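Local coordinates for Ro sixty-related protein, RSR (PDB 2NVO), which binds several small RNAs that accumulate during recovery from ultraviolet irradiation and contributes to the resistance of Deinococcus radiodurans to that irradiation, at residues Asp70-Leu75 and Leu103-Leu108; Asp124-Val129 and Ala158-Thr163; Glu260-Ala265 and Leu275-Asn280; Leu367-Ser372 and Leu418-Arg423. All blocks are in the same frame, centred on the assembly; numbering follows the deposited sequence.

How the contacts relate
Followed from the N terminus, the four contacts lie in series: each closes its own loop before the next opens, and none nests or crosses. Contact 1 closes a mostly helical loop of 27 residues between helices 70-78 and 100-112, and contact 2 does the same over 28 residues between helices 116-129 and 151-163. These two touch, L106 CD2 lying 3.6 Å from L126 CD1. Contact 3 joins helices 259-266 and 271-283 across nine residues, on the opposite side of the chain's centre from contact 1. Contact 4 belongs to the VWFA-like domain that closes the TROVE horseshoe, its centre about 37 Å from that of contact 3.

Contact 1 (Asp70-Leu75 and Leu103-Leu108); sequences DFVREL and LLVLAL
V72 meets L108 and V105 across the gap between helices 70-78 and 100-112 through a single methyl, CG1. Ahead of it, the side chain of F71 turns to helix 40-50 and takes part in a cation-pi interaction with R43. At V72 the side chain heads for the second helix. CG1 stands anti to the backbone N (chi1 174°), and this branch makes both contacts: with L108 CD1 at 4.0 Å, and with V105 CG2 at 4.3 Å. The V72 and L108 side chains cross at about a right angle, methyl against methyl. One residue on, R73 is engaged within its own helix. Its NH2 forms a salt bridge with D70 OD1, the oxygen lying in the guanidinium plane; the 2.5 Å between these two atoms is shorter than expected, and the exact length is doubtful. L75 then leans on D40 of helix 40-50, the helix that also packs on V105 through F47 and L48.

The nearest CA atoms, those of V72 and V105, are 7.9 Å apart, and just 125 Å² is buried between the segments. No hydrogen bond joins them. Between these two segments of the TROVE domain the side-chain contacts within 4.5 Å are all apolar, made by V72, V105 and L108, while the charged pair of R73 and D70 stays on one helix.

Contact 2 (Asp124-Val129 and Ala158-Thr163); sequences DALPEV and ANVYET
P127 and V160 bring the two backbones within 4.9 Å of each other, measured between their CA atoms. The segment axes approach to 8.7 Å and cross at -53°. Helix 116-129 is kinked here: the regular bonds to the preceding turn are missing at P127 and E128, E128 N keeping a weak bond to A125 O. For P127 this follows from its chemistry, since a proline nitrogen in the chain carries no hydrogen.

Across this crossing L126 and V160 supply the apolar packing. L126 CD2 lies 3.6 Å from V160 CG2, and L126 CG follows at 3.8 Å, so the leucine meets one valine methyl with its fork as well as its tip. V160 CG2 is the branch anti to the carbonyl carbon, beside the backbone N, while CG1 takes the position opposite that nitrogen.

This helix-on-helix packing belongs to the horseshoe-shaped TROVE domain, which is built from HEAT-like helical repeats. Helix 133-143, between the two partners in sequence, touches both: its L136 meets L126 and V160.

The ring of P127 makes the other main part of the contact. Its CG reaches V160 CG2 at 4.1 Å and N159 ND2 at 3.6 Å, the latter being van der Waals contact between a ring carbon and an amide nitrogen. N159 extends toward the proline with CG anti to its own N (chi1 -177°), and the two side chains cross at about a right angle. The backbone carbonyl of N159 is used within the helix: T163 OG1 donates to N159 O at 2.8 Å, tilted 28° from the carbonyl plane.

Contact 3 (Glu260-Ala265 and Leu275-Asn280); sequences EVYRAA and LRNLGN
Y262 and N280 make the main contact between these helices, and its aromatic part is a CH-pi interaction. N280 CB lies over one face of the Y262 ring, 4.2 Å from the centroid and 25° off the normal, displaced toward the rim; its nearest ring atom is CZ, at 3.8 Å. Chi1 of -80° puts N280 CG anti to the carbonyl carbon, and the amide continues from there past the phenol end, its plane inclined 34° to the ring. Y262 OH and N280 ND2 come within 3.3 Å, but the angle is too poor for a hydrogen bond.

The polar link is made through water instead. A single water, in the plane of the Y262 ring at its edge, is hydrogen-bonded to Y262 OH at 2.8 Å and donates to N277 OD1 at 2.7 Å. The same OD1 accepts from N280 ND2 at 3.0 Å along a fairly straight N-H...O path. That oxygen thus takes two donors, and the bond between the asparagines steadies the N280 amide beside the tyrosine. The other ends of both amides are held from outside the segments: N277 ND2 donates to W273 O, and N280 OD1 accepts from R283 NH1.

No direct hydrogen bond joins the segments, which bury 134 Å² between them. In the TROVE domain the contact pairs consecutive helices 259-266 and 271-283. W273 and L281 of the latter also pack on Y262, while V261 and A264 touch helix 235-245 and L278 meets Y325 of helix 315-326.

Contact 4 (Leu367-Ser372 and Leu418-Arg423); sequences LALDVS and LGITPR. With CA (calcium ion), chain B.
The MIDAS-like site of the VWFA-like domain begins where strand 364-369 runs out into D370, V371 and S372, and this contact packs the end of that strand against the loop after edge strand 415-417. L418 is the residue on the loop that meets both L369 and V371. Its CD2 lies 3.6 Å from L369 CD2, where the two leucines meet at a slant, and 4.0 Å from V371 CG1, where the side chains run past each other in opposite directions. V371 CG1 is directed to the loop by chi1 of -65°, which sets it anti to the carbonyl carbon. I420 adds CD1, at 4.2 Å from L369 CD2. All four residues are buried, and no hydrogen bond crosses between the segments.

L369 and V371 turn toward the loop, whereas the CB of D370 points away from it, so the apolar packing and the polar site are divided between successive residues. D370 OD1 accepts from S372 N, forming an Asx turn, and also from S372 OG through its syn lone pair. D370 OD2 is bonded to T441 and T464. D370 thus probably helps to position S372 through OD1, while OD2 reaches the calcium ion through a water. S374 and E467 complete the protein ligands. S372 OG binds the calcium ion at 2.6 Å, and one of the metal's waters donates to D370 OD2 at 2.6 Å.

Contact 1 (Asp70-Leu75 and Leu103-Leu108)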
loop_
_atom_site.group_PDB
_atom_site.type_symbol
_atom_site.label_atom_id
_atom_site.label_comp_id
_atom_site.label_asym_id
_atom_site.label_seq_id
_atom_site.Cartn_x
_atom_site.Cartn_y
_atom_site.Cartn_z
ATOM N N ASP A 70 -13.462 -9.530 19.151
ATOM C CA ASP A 70 -13.654 -9.598 20.598
ATOM C C ASP A 70 -12.349 -9.382 21.341
ATOM O O ASP A 70 -12.303 -8.638 22.327
ATOM C CB ASP A 70 -14.297 -10.924 21.008
ATOM C CG ASP A 70 -15.700 -11.077 20.469
ATOM O OD1 ASP A 70 -16.206 -10.121 19.853
ATOM O OD2 ASP A 70 -16.303 -12.156 20.655
ATOM N N PHE A 71 -11.276 -10.015 20.871
ATOM C CA PHE A 71 -10.004 -9.848 21.547
ATOM C C PHE A 71 -9.610 -8.383 21.611
ATOM O O PHE A 71 -9.069 -7.915 22.616
ATOM C CB PHE A 71 -8.874 -10.629 20.886
ATOM C CG PHE A 71 -7.526 -10.122 21.272
ATOM C CD1 PHE A 71 -6.924 -10.552 22.441
ATOM C CD2 PHE A 71 -6.883 -9.167 20.505
ATOM C CE1 PHE A 71 -5.691 -10.059 22.821
ATOM C CE2 PHE A 71 -5.652 -8.674 20.881
ATOM C CZ PHE A 71 -5.055 -9.120 22.045
ATOM N N VAL A 72 -9.866 -7.663 20.526
ATOM C CA VAL A 72 -9.483 -6.262 20.450
ATOM C C VAL A 72 -10.279 -5.381 21.423
ATOM O O VAL A 72 -9.716 -4.514 22.094
ATOM C CB VAL A 72 -9.609 -5.729 19.008
ATOM C CG1 VAL A 72 -9.342 -4.240 18.957
ATOM C CG2 VAL A 72 -8.659 -6.484 18.091
ATOM N N ARG A 73 -11.587 -5.591 21.490
ATOM C CA ARG A 73 -12.416 -4.811 22.408
ATOM C C ARG A 73 -12.052 -5.131 23.853
ATOM O O ARG A 73 -11.802 -4.236 24.660
ATOM C CB ARG A 73 -13.896 -5.092 22.164
ATOM C CG ARG A 73 -14.419 -4.492 20.875
ATOM C CD ARG A 73 -15.854 -4.886 20.631
ATOM N NE ARG A 73 -15.966 -6.271 20.198
ATOM C CZ ARG A 73 -16.054 -6.641 18.923
ATOM N NH1 ARG A 73 -16.050 -5.720 17.964
ATOM N NH2 ARG A 73 -16.142 -7.926 18.605
ATOM N N GLU A 74 -12.019 -6.424 24.152
ATOM C CA GLU A 74 -11.650 -6.932 25.468
ATOM C C GLU A 74 -10.318 -6.368 25.946
ATOM O O GLU A 74 -10.151 -6.059 27.122
ATOM C CB GLU A 74 -11.591 -8.458 25.423
ATOM C CG GLU A 74 -10.542 -9.090 26.331
ATOM C CD GLU A 74 -9.941 -10.348 25.712
ATOM O OE1 GLU A 74 -8.982 -10.222 24.917
ATOM O OE2 GLU A 74 -10.429 -11.461 26.019
ATOM N N LEU A 75 -9.372 -6.227 25.029
ATOM C CA LEU A 75 -8.068 -5.699 25.381
ATOM C C LEU A 75 -8.139 -4.218 25.701
ATOM O O LEU A 75 -7.433 -3.737 26.580
ATOM C CB LEU A 75 -7.062 -5.929 24.258
ATOM C CG LEU A 75 -5.744 -5.187 24.472
ATOM C CD1 LEU A 75 -5.011 -5.752 25.688
ATOM C CD2 LEU A 75 -4.873 -5.272 23.230
ATOM N N LEU A 103 -6.627 3.678 13.363
ATOM C CA LEU A 103 -7.694 4.652 13.549
ATOM C C LEU A 103 -8.860 4.063 14.335
ATOM O O LEU A 103 -9.414 4.726 15.210
ATOM C CB LEU A 103 -8.178 5.177 12.199
ATOM C CG LEU A 103 -7.124 5.993 11.453
ATOM C CD1 LEU A 103 -7.601 6.360 10.054
ATOM C CD2 LEU A 103 -6.786 7.242 12.257
ATOM N N LEU A 104 -9.207 2.810 14.032
ATOM C CA LEU A 104 -10.309 2.114 14.690
ATOM C C LEU A 104 -9.978 1.855 16.142
ATOM O O LEU A 104 -10.789 2.105 17.022
ATOM C CB LEU A 104 -10.594 0.777 13.998
ATOM C CG LEU A 104 -11.482 -0.222 14.748
ATOM C CD1 LEU A 104 -12.830 0.414 15.122
ATOM C CD2 LEU A 104 -11.712 -1.502 13.948
ATOM N N VAL A 105 -8.779 1.345 16.385
ATOM C CA VAL A 105 -8.332 1.074 17.742
ATOM C C VAL A 105 -8.304 2.352 18.570
ATOM O O VAL A 105 -8.761 2.371 19.711
ATOM C CB VAL A 105 -6.949 0.408 17.748
ATOM C CG1 VAL A 105 -6.389 0.396 19.149
ATOM C CG2 VAL A 105 -7.054 -1.023 17.209
ATOM N N LEU A 106 -7.785 3.421 17.975
ATOM C CA LEU A 106 -7.724 4.721 18.630
ATOM C C LEU A 106 -9.111 5.221 19.004
ATOM O O LEU A 106 -9.316 5.718 20.115
ATOM C CB LEU A 106 -7.006 5.758 17.761
ATOM C CG LEU A 106 -6.578 7.018 18.529
ATOM C CD1 LEU A 106 -5.372 6.756 19.438
ATOM C CD2 LEU A 106 -6.270 8.167 17.584
ATOM N N ALA A 107 -10.064 5.088 18.082
ATOM C CA ALA A 107 -11.443 5.424 18.381
ATOM C C ALA A 107 -11.964 4.633 19.570
ATOM O O ALA A 107 -12.603 5.202 20.455
ATOM C CB ALA A 107 -12.337 5.211 17.158
ATOM N N LEU A 108 -11.703 3.326 19.595
ATOM C CA LEU A 108 -12.209 2.466 20.666
ATOM C C LEU A 108 -11.698 2.921 22.032
ATOM O O LEU A 108 -12.463 3.029 22.990
ATOM C CB LEU A 108 -11.821 0.997 20.442
ATOM C CG LEU A 108 -12.503 0.206 19.328
ATOM C CD1 LEU A 108 -11.749 -1.098 19.048
ATOM C CD2 LEU A 108 -13.958 -0.076 19.688
#

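Contact 2 (Asp124-Val129 and Ala158-Thr163)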
loop_
_atom_site.group_PDB
_atom_site.type_symbol
_atom_site.label_atom_id
_atom_site.label_comp_id
_atom_site.label_asym_id
_atom_site.label_seq_id
_atom_site.Cartn_x
_atom_site.Cartn_y
_atom_site.Cartn_z
ATOM N N ASP A 124 -5.431 12.936 22.706
ATOM C CA ASP A 124 -4.210 13.727 22.547
ATOM C C ASP A 124 -3.337 13.222 21.393
ATOM O O ASP A 124 -2.579 13.992 20.799
ATOM C CB ASP A 124 -3.390 13.742 23.842
ATOM C CG ASP A 124 -3.978 14.666 24.904
ATOM O OD1 ASP A 124 -4.791 15.559 24.556
ATOM O OD2 ASP A 124 -3.620 14.494 26.093
ATOM N N ALA A 125 -3.450 11.935 21.079
ATOM C CA ALA A 125 -2.692 11.343 19.977
ATOM C C ALA A 125 -3.380 11.500 18.617
ATOM O O ALA A 125 -2.739 11.330 17.583
ATOM C CB ALA A 125 -2.407 9.879 20.252
ATOM N N LEU A 126 -4.670 11.831 18.612
ATOM C CA LEU A 126 -5.402 11.941 17.349
ATOM C C LEU A 126 -4.708 12.800 16.283
ATOM O O LEU A 126 -4.637 12.408 15.120
ATOM C CB LEU A 126 -6.843 12.418 17.570
ATOM C CG LEU A 126 -7.706 12.358 16.308
ATOM C CD1 LEU A 126 -7.803 10.915 15.783
ATOM C CD2 LEU A 126 -9.092 12.918 16.551
ATOM N N PRO A 127 -4.195 13.980 16.663
ATOM C CA PRO A 127 -3.526 14.826 15.666
ATOM C C PRO A 127 -2.341 14.134 14.984
ATOM O O PRO A 127 -2.058 14.399 13.817
ATOM C CB PRO A 127 -3.038 16.020 16.495
ATOM C CG PRO A 127 -3.970 16.067 17.648
ATOM C CD PRO A 127 -4.286 14.645 17.973
ATOM N N GLU A 128 -1.658 13.252 15.703
ATOM C CA GLU A 128 -0.541 12.521 15.120
ATOM C C GLU A 128 -1.053 11.448 14.180
ATOM O O GLU A 128 -0.599 11.338 13.037
ATOM C CB GLU A 128 0.310 11.859 16.203
ATOM C CG GLU A 128 1.640 11.339 15.680
ATOM C CD GLU A 128 2.431 10.542 16.721
ATOM O OE1 GLU A 128 2.038 10.521 17.908
ATOM O OE2 GLU A 128 3.449 9.926 16.345
ATOM N N VAL A 129 -2.007 10.665 14.676
ATOM C CA VAL A 129 -2.467 9.465 13.978
ATOM C C VAL A 129 -3.370 9.784 12.794
ATOM O O VAL A 129 -3.284 9.138 11.757
ATOM C CB VAL A 129 -3.186 8.493 14.936
ATOM C CG1 VAL A 129 -3.802 7.334 14.160
ATOM C CG2 VAL A 129 -2.228 7.971 15.983
ATOM N N ALA A 158 -11.506 19.355 18.054
ATOM C CA ALA A 158 -11.066 20.741 17.891
ATOM C C ALA A 158 -9.544 20.841 17.940
ATOM O O ALA A 158 -8.937 21.595 17.183
ATOM C CB ALA A 158 -11.693 21.650 18.960
ATOM N N ASN A 159 -8.927 20.083 18.835
ATOM C CA ASN A 159 -7.473 20.120 18.975
ATOM C C ASN A 159 -6.767 19.730 17.674
ATOM O O ASN A 159 -5.697 20.250 17.348
ATOM C CB ASN A 159 -7.024 19.245 20.136
ATOM C CG ASN A 159 -5.526 19.304 20.370
ATOM O OD1 ASN A 159 -4.925 20.386 20.469
ATOM N ND2 ASN A 159 -4.913 18.137 20.460
ATOM N N VAL A 160 -7.395 18.843 16.908
ATOM C CA VAL A 160 -6.856 18.450 15.617
ATOM C C VAL A 160 -6.718 19.646 14.680
ATOM O O VAL A 160 -5.674 19.828 14.055
ATOM C CB VAL A 160 -7.710 17.342 14.945
ATOM C CG1 VAL A 160 -7.212 17.081 13.533
ATOM C CG2 VAL A 160 -7.645 16.078 15.764
ATOM N N TYR A 161 -7.764 20.465 14.589
ATOM C CA TYR A 161 -7.739 21.627 13.703
ATOM C C TYR A 161 -6.868 22.755 14.248
ATOM O O TYR A 161 -6.198 23.456 13.494
ATOM C CB TYR A 161 -9.155 22.142 13.455
ATOM C CG TYR A 161 -10.036 21.148 12.727
ATOM C CD1 TYR A 161 -9.910 20.952 11.355
ATOM C CD2 TYR A 161 -10.993 20.412 13.413
ATOM C CE1 TYR A 161 -10.730 20.039 10.681
ATOM C CE2 TYR A 161 -11.805 19.504 12.761
ATOM C CZ TYR A 161 -11.663 19.317 11.397
ATOM O OH TYR A 161 -12.477 18.413 10.749
ATOM N N GLU A 162 -6.876 22.920 15.563
ATOM C CA GLU A 162 -6.117 24.001 16.195
ATOM C C GLU A 162 -4.608 23.751 16.160
ATOM O O GLU A 162 -3.807 24.679 16.338
ATOM C CB GLU A 162 -6.605 24.206 17.628
ATOM C CG GLU A 162 -8.002 24.803 17.695
ATOM C CD GLU A 162 -8.614 24.692 19.068
ATOM O OE1 GLU A 162 -7.972 24.076 19.942
ATOM O OE2 GLU A 162 -9.736 25.217 19.274
ATOM N N THR A 163 -4.227 22.500 15.924
ATOM C CA THR A 163 -2.816 22.110 15.891
ATOM C C THR A 163 -2.225 22.194 14.478
ATOM O O THR A 163 -1.008 22.218 14.296
ATOM C CB THR A 163 -2.637 20.681 16.442
ATOM O OG1 THR A 163 -2.955 20.666 17.836
ATOM C CG2 THR A 163 -1.215 20.191 16.251
#

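Contact 3 (Glu260-Ala265 and Leu275-Asn280)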
loop_
_atom_site.group_PDB
_atom_site.type_symbol
_atom_site.label_atom_id
_atom_site.label_comp_id
_atom_site.label_asym_id
_atom_site.label_seq_id
_atom_site.Cartn_x
_atom_site.Cartn_y
_atom_site.Cartn_z
ATOM N N GLU A 260 -2.246 20.302 -22.248
ATOM C CA GLU A 260 -1.601 21.359 -21.469
ATOM C C GLU A 260 -1.770 21.146 -19.975
ATOM O O GLU A 260 -0.928 21.566 -19.176
ATOM C CB GLU A 260 -2.119 22.743 -21.877
ATOM C CG GLU A 260 -2.016 23.016 -23.368
ATOM C CD GLU A 260 -0.672 22.600 -23.939
ATOM O OE1 GLU A 260 0.358 22.790 -23.251
ATOM O OE2 GLU A 260 -0.647 22.082 -25.077
ATOM N N VAL A 261 -2.865 20.494 -19.602
ATOM C CA VAL A 261 -3.126 20.187 -18.201
ATOM C C VAL A 261 -2.186 19.092 -17.706
ATOM O O VAL A 261 -1.672 19.154 -16.593
ATOM C CB VAL A 261 -4.594 19.758 -17.987
ATOM C CG1 VAL A 261 -4.741 18.936 -16.717
ATOM C CG2 VAL A 261 -5.498 20.982 -17.949
ATOM N N TYR A 262 -1.953 18.090 -18.543
ATOM C CA TYR A 262 -1.050 17.010 -18.165
ATOM C C TYR A 262 0.412 17.424 -18.284
ATOM O O TYR A 262 1.211 17.172 -17.382
ATOM C CB TYR A 262 -1.372 15.724 -18.934
ATOM C CG TYR A 262 -2.368 14.903 -18.161
ATOM C CD1 TYR A 262 -2.015 14.348 -16.935
ATOM C CD2 TYR A 262 -3.667 14.734 -18.610
ATOM C CE1 TYR A 262 -2.908 13.620 -16.196
ATOM C CE2 TYR A 262 -4.580 13.997 -17.868
ATOM C CZ TYR A 262 -4.190 13.447 -16.658
ATOM O OH TYR A 262 -5.072 12.720 -15.898
ATOM N N ARG A 263 0.739 18.072 -19.394
ATOM C CA ARG A 263 2.027 18.730 -19.556
ATOM C C ARG A 263 2.373 19.480 -18.272
ATOM O O ARG A 263 3.469 19.347 -17.724
ATOM C CB ARG A 263 1.951 19.706 -20.729
ATOM C CG ARG A 263 3.288 20.128 -21.296
ATOM C CD ARG A 263 3.108 20.600 -22.720
ATOM N NE ARG A 263 2.959 19.490 -23.660
ATOM C CZ ARG A 263 2.297 19.581 -24.808
ATOM N NH1 ARG A 263 1.711 20.721 -25.130
ATOM N NH2 ARG A 263 2.196 18.537 -25.625
ATOM N N ALA A 264 1.408 20.248 -17.782
ATOM C CA ALA A 264 1.611 21.067 -16.597
ATOM C C ALA A 264 1.800 20.207 -15.355
ATOM O O ALA A 264 2.582 20.544 -14.470
ATOM C CB ALA A 264 0.443 22.031 -16.416
ATOM N N ALA A 265 1.078 19.091 -15.302
ATOM C CA ALA A 265 1.108 18.204 -14.139
ATOM C C ALA A 265 2.449 17.478 -13.984
ATOM O O ALA A 265 2.926 17.255 -12.873
ATOM C CB ALA A 265 -0.043 17.200 -14.217
ATOM N N LEU A 275 4.879 7.421 -12.927
ATOM C CA LEU A 275 4.705 5.999 -13.208
ATOM C C LEU A 275 3.242 5.638 -13.479
ATOM O O LEU A 275 2.938 4.927 -14.441
ATOM C CB LEU A 275 5.277 5.157 -12.074
ATOM C CG LEU A 275 6.802 5.117 -12.096
ATOM C CD1 LEU A 275 7.357 4.520 -10.804
ATOM C CD2 LEU A 275 7.264 4.347 -13.303
ATOM N N ARG A 276 2.333 6.150 -12.660
ATOM C CA ARG A 276 0.921 5.832 -12.866
ATOM C C ARG A 276 0.226 6.706 -13.899
ATOM O O ARG A 276 -0.962 6.532 -14.145
ATOM C CB ARG A 276 0.142 5.828 -11.549
ATOM C CG ARG A 276 0.155 7.126 -10.785
ATOM C CD ARG A 276 -0.905 7.108 -9.677
ATOM N NE ARG A 276 -0.446 7.838 -8.496
ATOM C CZ ARG A 276 -0.694 9.124 -8.258
ATOM N NH1 ARG A 276 -1.423 9.838 -9.113
ATOM N NH2 ARG A 276 -0.219 9.696 -7.154
ATOM N N ASN A 277 0.962 7.623 -14.532
ATOM C CA ASN A 277 0.329 8.562 -15.449
ATOM C C ASN A 277 0.802 8.505 -16.899
ATOM O O ASN A 277 0.366 9.309 -17.729
ATOM C CB ASN A 277 0.390 9.992 -14.888
ATOM C CG ASN A 277 -0.679 10.252 -13.839
ATOM O OD1 ASN A 277 -1.840 10.454 -14.173
ATOM N ND2 ASN A 277 -0.291 10.263 -12.573
ATOM N N LEU A 278 1.674 7.550 -17.208
ATOM C CA LEU A 278 2.159 7.376 -18.567
ATOM C C LEU A 278 1.021 7.208 -19.596
ATOM O O LEU A 278 1.057 7.782 -20.691
ATOM C CB LEU A 278 3.149 6.212 -18.634
ATOM C CG LEU A 278 4.373 6.399 -17.721
ATOM C CD1 LEU A 278 5.201 5.132 -17.674
ATOM C CD2 LEU A 278 5.236 7.581 -18.208
ATOM N N GLY A 279 0.014 6.412 -19.253
ATOM C CA GLY A 279 -1.109 6.206 -20.155
ATOM C C GLY A 279 -1.889 7.491 -20.372
ATOM O O GLY A 279 -2.224 7.852 -21.503
ATOM N N ASN A 280 -2.176 8.180 -19.278
ATOM C CA ASN A 280 -2.831 9.480 -19.327
ATOM C C ASN A 280 -2.103 10.508 -20.200
ATOM O O ASN A 280 -2.711 11.475 -20.660
ATOM C CB ASN A 280 -2.996 10.032 -17.907
ATOM C CG ASN A 280 -4.185 9.421 -17.173
ATOM O OD1 ASN A 280 -5.087 8.862 -17.795
ATOM N ND2 ASN A 280 -4.193 9.534 -15.849
HETATM O O HOH W 1 -4.297 11.471 -13.554
#

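Contact 4 (Leu367-Ser372 and Leu418-Arg423)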
loop_
_atom_site.group_PDB
_atom_site.type_symbol
_atom_site.label_atom_id
_atom_site.label_comp_id
_atom_site.label_asym_id
_atom_site.label_seq_id
_atom_site.Cartn_x
_atom_site.Cartn_y
_atom_site.Cartn_z
ATOM N N LEU A 367 12.273 -20.351 -1.683
ATOM C CA LEU A 367 11.061 -19.943 -2.413
ATOM C C LEU A 367 10.614 -21.155 -3.207
ATOM O O LEU A 367 11.392 -21.719 -3.959
ATOM C CB LEU A 367 11.353 -18.762 -3.353
ATOM C CG LEU A 367 11.057 -17.319 -2.923
ATOM C CD1 LEU A 367 11.730 -16.981 -1.604
ATOM C CD2 LEU A 367 11.451 -16.322 -4.018
ATOM N N ALA A 368 9.385 -21.593 -2.979
ATOM C CA ALA A 368 8.847 -22.751 -3.677
ATOM C C ALA A 368 7.725 -22.237 -4.599
ATOM O O ALA A 368 6.711 -21.742 -4.127
ATOM C CB ALA A 368 8.317 -23.730 -2.673
ATOM N N LEU A 369 7.968 -22.327 -5.898
ATOM C CA LEU A 369 7.083 -21.805 -6.920
ATOM C C LEU A 369 6.218 -22.907 -7.513
ATOM O O LEU A 369 6.712 -23.954 -7.915
ATOM C CB LEU A 369 7.908 -21.189 -8.054
ATOM C CG LEU A 369 8.388 -19.753 -7.940
ATOM C CD1 LEU A 369 8.752 -19.393 -6.503
ATOM C CD2 LEU A 369 9.510 -19.446 -8.918
ATOM N N ASP A 370 4.921 -22.643 -7.546
ATOM C CA ASP A 370 3.989 -23.370 -8.391
ATOM C C ASP A 370 4.452 -23.134 -9.835
ATOM O O ASP A 370 4.627 -21.987 -10.268
ATOM C CB ASP A 370 2.570 -22.810 -8.138
ATOM C CG ASP A 370 1.462 -23.663 -8.776
ATOM O OD1 ASP A 370 1.660 -24.144 -9.901
ATOM O OD2 ASP A 370 0.398 -23.830 -8.144
ATOM N N VAL A 371 4.687 -24.206 -10.580
ATOM C CA VAL A 371 5.190 -24.093 -11.952
ATOM C C VAL A 371 4.209 -24.654 -12.987
ATOM O O VAL A 371 4.579 -24.877 -14.131
ATOM C CB VAL A 371 6.571 -24.821 -12.124
ATOM C CG1 VAL A 371 7.647 -24.143 -11.276
ATOM C CG2 VAL A 371 6.455 -26.300 -11.774
ATOM N N SER A 372 2.973 -24.889 -12.576
ATOM C CA SER A 372 1.979 -25.468 -13.478
ATOM C C SER A 372 1.425 -24.415 -14.433
ATOM O O SER A 372 1.613 -23.209 -14.218
ATOM C CB SER A 372 0.848 -26.086 -12.671
ATOM O OG SER A 372 0.196 -25.101 -11.892
ATOM N N LEU A 418 14.838 -24.825 -9.406
ATOM C CA LEU A 418 14.449 -24.253 -10.689
ATOM C C LEU A 418 15.686 -23.712 -11.390
ATOM O O LEU A 418 15.685 -23.482 -12.595
ATOM C CB LEU A 418 13.401 -23.141 -10.498
ATOM C CG LEU A 418 11.911 -23.474 -10.645
ATOM C CD1 LEU A 418 11.570 -24.946 -10.424
ATOM C CD2 LEU A 418 10.995 -22.550 -9.816
ATOM N N GLY A 419 16.757 -23.522 -10.629
ATOM C CA GLY A 419 18.000 -23.037 -11.203
ATOM C C GLY A 419 17.932 -21.585 -11.630
ATOM O O GLY A 419 18.686 -21.146 -12.495
ATOM N N ILE A 420 17.020 -20.824 -11.032
ATOM C CA ILE A 420 17.003 -19.389 -11.250
ATOM C C ILE A 420 18.129 -18.740 -10.461
ATOM O O ILE A 420 18.339 -19.053 -9.297
ATOM C CB ILE A 420 15.671 -18.755 -10.830
ATOM C CG1 ILE A 420 14.533 -19.352 -11.659
ATOM C CG2 ILE A 420 15.721 -17.249 -11.020
ATOM C CD1 ILE A 420 13.189 -19.275 -10.982
ATOM N N THR A 421 18.846 -17.817 -11.092
ATOM C CA THR A 421 19.937 -17.119 -10.409
ATOM C C THR A 421 19.806 -15.620 -10.585
ATOM O O THR A 421 18.973 -15.149 -11.382
ATOM C CB THR A 421 21.315 -17.573 -10.944
ATOM O OG1 THR A 421 21.593 -16.904 -12.174
ATOM C CG2 THR A 421 21.324 -19.076 -11.170
ATOM N N PRO A 422 20.628 -14.857 -9.845
ATOM C CA PRO A 422 20.617 -13.403 -9.925
ATOM C C PRO A 422 21.011 -12.931 -11.315
ATOM O O PRO A 422 20.793 -11.762 -11.637
ATOM C CB PRO A 422 21.681 -12.985 -8.905
ATOM C CG PRO A 422 21.914 -14.178 -8.057
ATOM C CD PRO A 422 21.689 -15.338 -8.939
ATOM N N ARG A 423 21.558 -13.822 -12.134
ATOM C CA ARG A 423 21.934 -13.464 -13.502
ATOM C C ARG A 423 20.772 -13.575 -14.483
ATOM O O ARG A 423 20.848 -13.092 -15.610
ATOM C CB ARG A 423 23.116 -14.307 -13.984
ATOM C CG ARG A 423 24.466 -13.777 -13.510
ATOM C CD ARG A 423 25.550 -14.844 -13.511
ATOM N NE ARG A 423 25.424 -15.731 -12.360
ATOM C CZ ARG A 423 24.991 -16.982 -12.434
ATOM N NH1 ARG A 423 24.651 -17.491 -13.615
ATOM N NH2 ARG A 423 24.899 -17.717 -11.334
HETATM CA CA CA B . -2.328 -25.048 -11.413
HETATM O O HOH W 2 -1.707 -23.499 -9.623
HETATM O O HOH W 3 -1.637 -27.084 -10.194
#